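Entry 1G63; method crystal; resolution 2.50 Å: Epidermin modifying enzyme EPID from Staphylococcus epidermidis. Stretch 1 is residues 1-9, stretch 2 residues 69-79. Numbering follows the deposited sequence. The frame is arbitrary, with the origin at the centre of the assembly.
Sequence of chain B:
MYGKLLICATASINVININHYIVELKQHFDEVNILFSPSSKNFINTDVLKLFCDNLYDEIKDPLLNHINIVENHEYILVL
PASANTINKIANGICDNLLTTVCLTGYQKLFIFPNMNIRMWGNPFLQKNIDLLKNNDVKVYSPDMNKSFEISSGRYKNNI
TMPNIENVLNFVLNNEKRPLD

Stretch 1 1-9: MYGKLLICA
Stretch 2, residues 69-79: NIVENHEYILV

Two parallel strands, residues 5-9 and 76-79, lie side by side with axes 4.5 Å apart at closest approach and N-to-C directions 19° apart. The register pairs Leu 5 with Tyr 76, Leu 6 with Ile 77 and Ile 7 with Leu 78, each pair with CA atoms 4.8-4.9 Å apart. Phi runs from about -105° to -132° and psi from 115° to 139° through these pairs. In a parallel ladder alternate residues of one strand do the bonding, and here they are Leu 6 and Cys 8: Leu 6 N donates to Tyr 76 O (2.9 Å), Leu 78 N to Leu 6 O (2.8 Å), and Cys 8 N to Leu 78 O (2.6 Å). Ahead of the ladder, Lys 4 O accepts from Glu 75 N at 2.9 Å and, weakly, from Tyr 76 N at 3.4 Å.

Side chains alternate between the two faces. On one, Leu 5 (chi1 178°, chi2 151°) brings CD1 to 3.6 Å from CD1 of Leu 78 (chi1 m, chi2 p) and to 4.2 Å from Tyr 76 CB. Tyr 76 (chi1 -43°, chi2 80°) sends its ring back along the first stretch, where its OH lies 3.5 Å from Tyr 2 CB.

The other face carries Leu 6, Ile 77 and Cys 8. Leu 6 is t, p (170°, 58°), which carries its CD2 to 3.6 Å from CG2 of Ile 70 in the helix; its CB sits over the face of the His 74 ring, 3.6 Å from the centroid and 18° off the normal. The imidazole suits this place because its face accepts a CH group while its nitrogens are satisfied: with chi1 m and chi2 83°, His 74 ND1 donates to Ile 70 O at 2.6 Å, and NE2 bonds elsewhere in the structure. Ile 77 (m, t) places CG2 4.0 Å from SG of Cys 8 (chi1 m), an apolar contact.

Before the strand, Gly 3 adopts phi 117°, psi 169°. A CB here would be jammed against the preceding carbonyl and would lie 2.1 Å from OE2 of Glu 75 (m, t, chi3 54°), so glycine fits on both counts. Lys 4 extends fully beyond its m chi1, with chi2 to chi4 all t, so that its long aliphatic chain reaches along the second stretch and NZ arrives 3.0 Å from the modelled ND2 of Asn 73 (chi1 t).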

ATOM      1  N   MET B   1     -31.902   1.868 -37.828  1.00 68.02           N
ATOM      2  CA  MET B   1     -31.329   2.457 -36.585  1.00 67.85           C
ATOM      3  C   MET B   1     -30.818   3.866 -36.870  1.00 66.75           C
ATOM      4  O   MET B   1     -30.395   4.159 -37.990  1.00 67.15           O
ATOM      5  CB  MET B   1     -30.217   1.550 -36.064  1.00 69.28           C
ATOM      6  CG  MET B   1     -30.675   0.102 -35.945  1.00 70.07           C
ATOM      7  SD  MET B   1     -29.580  -0.937 -34.982  1.00 72.66           S
ATOM      8  CE  MET B   1     -30.572  -1.207 -33.534  1.00 71.64           C
ATOM      9  N   TYR B   2     -30.845   4.732 -35.856  1.00 64.51           N
ATOM     10  CA  TYR B   2     -30.458   6.132 -36.030  1.00 61.94           C
ATOM     11  C   TYR B   2     -29.003   6.574 -35.886  1.00 59.98           C
ATOM     12  O   TYR B   2     -28.684   7.738 -36.155  1.00 60.26           O
ATOM     13  CB  TYR B   2     -31.310   7.007 -35.115  1.00 62.23           C
ATOM     14  CG  TYR B   2     -32.793   6.814 -35.289  1.00 63.12           C
ATOM     15  CD1 TYR B   2     -33.444   5.728 -34.709  1.00 63.71           C
ATOM     16  CD2 TYR B   2     -33.549   7.723 -36.029  1.00 63.53           C
ATOM     17  CE1 TYR B   2     -34.817   5.552 -34.857  1.00 65.20           C
ATOM     18  CE2 TYR B   2     -34.919   7.558 -36.186  1.00 64.72           C
ATOM     19  CZ  TYR B   2     -35.546   6.472 -35.597  1.00 65.68           C
ATOM     20  OH  TYR B   2     -36.906   6.315 -35.743  1.00 67.58           O
ATOM     21  N   GLY B   3     -28.115   5.683 -35.473  1.00 56.09           N
ATOM     22  CA  GLY B   3     -26.734   6.103 -35.325  1.00 51.81           C
ATOM     23  C   GLY B   3     -26.255   6.015 -33.886  1.00 48.85           C
ATOM     24  O   GLY B   3     -27.053   5.829 -32.965  1.00 48.14           O
ATOM     25  N   LYS B   4     -24.949   6.167 -33.695  1.00 44.44           N
ATOM     26  CA  LYS B   4     -24.344   6.067 -32.374  1.00 40.80           C
ATOM     27  C   LYS B   4     -24.859   7.038 -31.310  1.00 36.69           C
ATOM     28  O   LYS B   4     -24.950   8.243 -31.523  1.00 34.27           O
ATOM     29  CB  LYS B   4     -22.821   6.167 -32.505  1.00 42.07           C
ATOM     30  CG  LYS B   4     -22.229   5.038 -33.331  1.00 41.98           C
ATOM     31  CD  LYS B   4     -20.735   5.173 -33.488  1.00 42.91           C
ATOM     32  CE  LYS B   4     -20.197   4.085 -34.396  1.00 43.66           C
ATOM     33  NZ  LYS B   4     -18.732   4.215 -34.623  1.00 44.33           N
ATOM     34  N   LEU B   5     -25.200   6.476 -30.157  1.00 34.10           N
ATOM     35  CA  LEU B   5     -25.712   7.240 -29.032  1.00 32.56           C
ATOM     36  C   LEU B   5     -24.852   7.041 -27.780  1.00 31.85           C
ATOM     37  O   LEU B   5     -24.482   5.917 -27.432  1.00 31.12           O
ATOM     38  CB  LEU B   5     -27.161   6.832 -28.747  1.00 31.53           C
ATOM     39  CG  LEU B   5     -27.880   7.500 -27.566  1.00 32.48           C
ATOM     40  CD1 LEU B   5     -29.364   7.551 -27.844  1.00 31.81           C
ATOM     41  CD2 LEU B   5     -27.601   6.752 -26.275  1.00 30.60           C
ATOM     42  N   LEU B   6     -24.534   8.145 -27.111  1.00 30.59           N
ATOM     43  CA  LEU B   6     -23.728   8.103 -25.897  1.00 29.66           C
ATOM     44  C   LEU B   6     -24.547   8.479 -24.671  1.00 29.10           C
ATOM     45  O   LEU B   6     -25.272   9.475 -24.682  1.00 28.26           O
ATOM     46  CB  LEU B   6     -22.537   9.057 -26.008  1.00 27.62           C
ATOM     47  CG  LEU B   6     -21.727   9.300 -24.726  1.00 27.28           C
ATOM     48  CD1 LEU B   6     -21.184   7.983 -24.188  1.00 27.21           C
ATOM     49  CD2 LEU B   6     -20.594  10.271 -25.006  1.00 24.80           C
ATOM     50  N   ILE B   7     -24.446   7.667 -23.624  1.00 28.56           N
ATOM     51  CA  ILE B   7     -25.152   7.950 -22.384  1.00 27.57           C
ATOM     52  C   ILE B   7     -24.135   8.460 -21.373  1.00 27.55           C
ATOM     53  O   ILE B   7     -23.118   7.815 -21.123  1.00 28.09           O
ATOM     54  CB  ILE B   7     -25.812   6.698 -21.766  1.00 26.93           C
ATOM     55  CG1 ILE B   7     -26.969   6.218 -22.637  1.00 25.71           C
ATOM     56  CG2 ILE B   7     -26.309   7.020 -20.344  1.00 24.42           C
ATOM     57  CD1 ILE B   7     -27.618   4.945 -22.115  1.00 25.45           C
ATOM     58  N   CYS B   8     -24.404   9.630 -20.812  1.00 26.40           N
ATOM     59  CA  CYS B   8     -23.543  10.200 -19.785  1.00 25.52           C
ATOM     60  C   CYS B   8     -24.337  10.048 -18.492  1.00 25.17           C
ATOM     61  O   CYS B   8     -25.304  10.773 -18.268  1.00 25.53           O
ATOM     62  CB  CYS B   8     -23.252  11.679 -20.078  1.00 23.97           C
ATOM     63  SG  CYS B   8     -22.100  11.928 -21.475  1.00 20.39           S
ATOM     64  N   ALA B   9     -23.945   9.081 -17.667  1.00 24.43           N
ATOM     65  CA  ALA B   9     -24.631   8.808 -16.405  1.00 23.67           C
ATOM     66  C   ALA B   9     -23.974   9.500 -15.211  1.00 23.33           C
ATOM     67  O   ALA B   9     -22.754   9.483 -15.054  1.00 20.89           O
ATOM     68  CB  ALA B   9     -24.697   7.304 -16.166  1.00 22.58           C
ATOM     69  N   ASN B  69     -13.028  13.397 -30.096  1.00 36.56           N
ATOM     70  CA  ASN B  69     -13.353  12.225 -30.891  1.00 37.66           C
ATOM     71  C   ASN B  69     -14.612  11.560 -30.358  1.00 36.62           C
ATOM     72  O   ASN B  69     -15.444  11.090 -31.132  1.00 36.92           O
ATOM     73  CB  ASN B  69     -12.198  11.229 -30.866  1.00 39.77           C
ATOM     74  CG  ASN B  69     -11.014  11.694 -31.688  1.00 43.10           C
ATOM     75  OD1 ASN B  69      -9.933  11.109 -31.620  1.00 44.37           O
ATOM     76  ND2 ASN B  69     -11.216  12.750 -32.484  1.00 42.23           N
ATOM     77  N   ILE B  70     -14.750  11.515 -29.036  1.00 34.94           N
ATOM     78  CA  ILE B  70     -15.928  10.913 -28.431  1.00 33.73           C
ATOM     79  C   ILE B  70     -17.180  11.635 -28.934  1.00 34.00           C
ATOM     80  O   ILE B  70     -18.163  11.005 -29.308  1.00 32.59           O
ATOM     81  CB  ILE B  70     -15.857  10.983 -26.885  1.00 34.52           C
ATOM     82  CG1 ILE B  70     -14.722  10.079 -26.388  1.00 34.57           C
ATOM     83  CG2 ILE B  70     -17.188  10.553 -26.266  1.00 31.81           C
ATOM     84  CD1 ILE B  70     -14.501  10.110 -24.884  1.00 33.66           C
ATOM     85  N   VAL B  71     -17.127  12.962 -28.968  1.00 34.33           N
ATOM     86  CA  VAL B  71     -18.251  13.757 -29.421  1.00 34.63           C
ATOM     87  C   VAL B  71     -18.544  13.573 -30.913  1.00 36.69           C
ATOM     88  O   VAL B  71     -19.704  13.449 -31.310  1.00 34.41           O
ATOM     89  CB  VAL B  71     -18.017  15.254 -29.113  1.00 34.38           C
ATOM     90  CG1 VAL B  71     -19.080  16.114 -29.802  1.00 31.38           C
ATOM     91  CG2 VAL B  71     -18.059  15.474 -27.595  1.00 32.92           C
ATOM     92  N   GLU B  72     -17.501  13.549 -31.736  1.00 38.84           N
ATOM     93  CA  GLU B  72     -17.682  13.377 -33.176  1.00 41.31           C
ATOM     94  C   GLU B  72     -18.200  11.981 -33.508  1.00 41.38           C
ATOM     95  O   GLU B  72     -18.873  11.787 -34.519  1.00 41.49           O
ATOM     96  CB  GLU B  72     -16.365  13.621 -33.921  1.00 43.93           C
ATOM     97  CG  GLU B  72     -15.754  14.989 -33.657  1.00 50.07           C
ATOM     98  CD  GLU B  72     -14.501  15.258 -34.480  1.00 53.33           C
ATOM     99  OE1 GLU B  72     -13.613  14.370 -34.535  1.00 54.60           O
ATOM    100  OE2 GLU B  72     -14.405  16.367 -35.060  1.00 53.58           O
ATOM    101  N   ASN B  73     -17.898  11.017 -32.644  1.00 40.13           N
ATOM    102  CA  ASN B  73     -18.312   9.635 -32.841  1.00 39.40           C
ATOM    103  C   ASN B  73     -19.779   9.374 -32.512  1.00 38.55           C
ATOM    104  O   ASN B  73     -20.273   8.267 -32.710  1.00 38.78           O
ATOM    105  CB  ASN B  73     -17.440   8.708 -31.992  1.00 41.37           C
ATOM    106  CG  ASN B  73     -17.716   7.239 -32.258  1.00 44.12           C
ATOM    107  OD1 ASN B  73     -17.667   6.405 -31.341  1.00 43.99           O
ATOM    108  ND2 ASN B  73     -17.992   6.906 -33.519  1.00 44.09           N
ATOM    109  N   HIS B  74     -20.483  10.375 -32.003  1.00 37.83           N
ATOM    110  CA  HIS B  74     -21.885  10.179 -31.663  1.00 37.31           C
ATOM    111  C   HIS B  74     -22.824  11.223 -32.259  1.00 37.16           C
ATOM    112  O   HIS B  74     -22.464  12.379 -32.437  1.00 36.80           O
ATOM    113  CB  HIS B  74     -22.073  10.152 -30.136  1.00 36.55           C
ATOM    114  CG  HIS B  74     -21.338   9.043 -29.450  1.00 35.02           C
ATOM    115  ND1 HIS B  74     -20.005   9.130 -29.108  1.00 32.88           N
ATOM    116  CD2 HIS B  74     -21.745   7.811 -29.063  1.00 34.78           C
ATOM    117  CE1 HIS B  74     -19.621   8.000 -28.542  1.00 32.30           C
ATOM    118  NE2 HIS B  74     -20.658   7.182 -28.503  1.00 34.31           N
ATOM    119  N   GLU B  75     -24.041  10.796 -32.561  1.00 38.97           N
ATOM    120  CA  GLU B  75     -25.044  11.690 -33.113  1.00 41.10           C
ATOM    121  C   GLU B  75     -25.924  12.225 -31.989  1.00 39.69           C
ATOM    122  O   GLU B  75     -26.468  13.321 -32.080  1.00 39.58           O
ATOM    123  CB  GLU B  75     -25.893  10.948 -34.151  1.00 43.06           C
ATOM    124  CG  GLU B  75     -25.175  10.720 -35.484  1.00 48.18           C
ATOM    125  CD  GLU B  75     -26.032   9.960 -36.496  1.00 51.01           C
ATOM    126  OE1 GLU B  75     -27.172  10.396 -36.774  1.00 51.68           O
ATOM    127  OE2 GLU B  75     -25.564   8.923 -37.015  1.00 52.34           O
ATOM    128  N   TYR B  76     -26.050  11.445 -30.924  1.00 38.59           N
ATOM    129  CA  TYR B  76     -26.852  11.849 -29.780  1.00 37.50           C
ATOM    130  C   TYR B  76     -26.086  11.626 -28.482  1.00 35.22           C
ATOM    131  O   TYR B  76     -25.423  10.606 -28.304  1.00 34.83           O
ATOM    132  CB  TYR B  76     -28.157  11.050 -29.721  1.00 38.94           C
ATOM    133  CG  TYR B  76     -28.844  10.883 -31.049  1.00 41.60           C
ATOM    134  CD1 TYR B  76     -28.418   9.917 -31.956  1.00 42.07           C
ATOM    135  CD2 TYR B  76     -29.923  11.692 -31.407  1.00 42.40           C
ATOM    136  CE1 TYR B  76     -29.047   9.757 -33.186  1.00 43.30           C
ATOM    137  CE2 TYR B  76     -30.561  11.543 -32.632  1.00 42.08           C
ATOM    138  CZ  TYR B  76     -30.117  10.571 -33.521  1.00 43.81           C
ATOM    139  OH  TYR B  76     -30.740  10.407 -34.746  1.00 42.77           O
ATOM    140  N   ILE B  77     -26.183  12.591 -27.580  1.00 33.33           N
ATOM    141  CA  ILE B  77     -25.531  12.505 -26.286  1.00 30.60           C
ATOM    142  C   ILE B  77     -26.584  12.783 -25.224  1.00 30.39           C
ATOM    143  O   ILE B  77     -27.132  13.881 -25.149  1.00 29.91           O
ATOM    144  CB  ILE B  77     -24.385  13.526 -26.160  1.00 29.16           C
ATOM    145  CG1 ILE B  77     -23.336  13.253 -27.236  1.00 27.07           C
ATOM    146  CG2 ILE B  77     -23.752  13.434 -24.772  1.00 27.41           C
ATOM    147  CD1 ILE B  77     -22.189  14.242 -27.249  1.00 26.15           C
ATOM    148  N   LEU B  78     -26.874  11.771 -24.415  1.00 29.49           N
ATOM    149  CA  LEU B  78     -27.865  11.892 -23.361  1.00 28.63           C
ATOM    150  C   LEU B  78     -27.199  11.895 -21.998  1.00 28.87           C
ATOM    151  O   LEU B  78     -26.255  11.145 -21.755  1.00 29.99           O
ATOM    152  CB  LEU B  78     -28.844  10.709 -23.394  1.00 28.33           C
ATOM    153  CG  LEU B  78     -29.863  10.512 -24.517  1.00 29.69           C
ATOM    154  CD1 LEU B  78     -29.188  10.532 -25.882  1.00 28.68           C
ATOM    155  CD2 LEU B  78     -30.577   9.200 -24.284  1.00 28.76           C
ATOM    156  N   VAL B  79     -27.676  12.747 -21.108  1.00 27.91           N
ATOM    157  CA  VAL B  79     -27.159  12.748 -19.759  1.00 28.78           C
ATOM    158  C   VAL B  79     -28.350  12.141 -19.015  1.00 28.37           C
ATOM    159  O   VAL B  79     -29.357  12.800 -18.745  1.00 27.36           O
ATOM    160  CB  VAL B  79     -26.798  14.168 -19.279  1.00 30.17           C
ATOM    161  CG1 VAL B  79     -27.945  15.089 -19.501  1.00 32.25           C
ATOM    162  CG2 VAL B  79     -26.400  14.133 -17.805  1.00 28.74           C
TER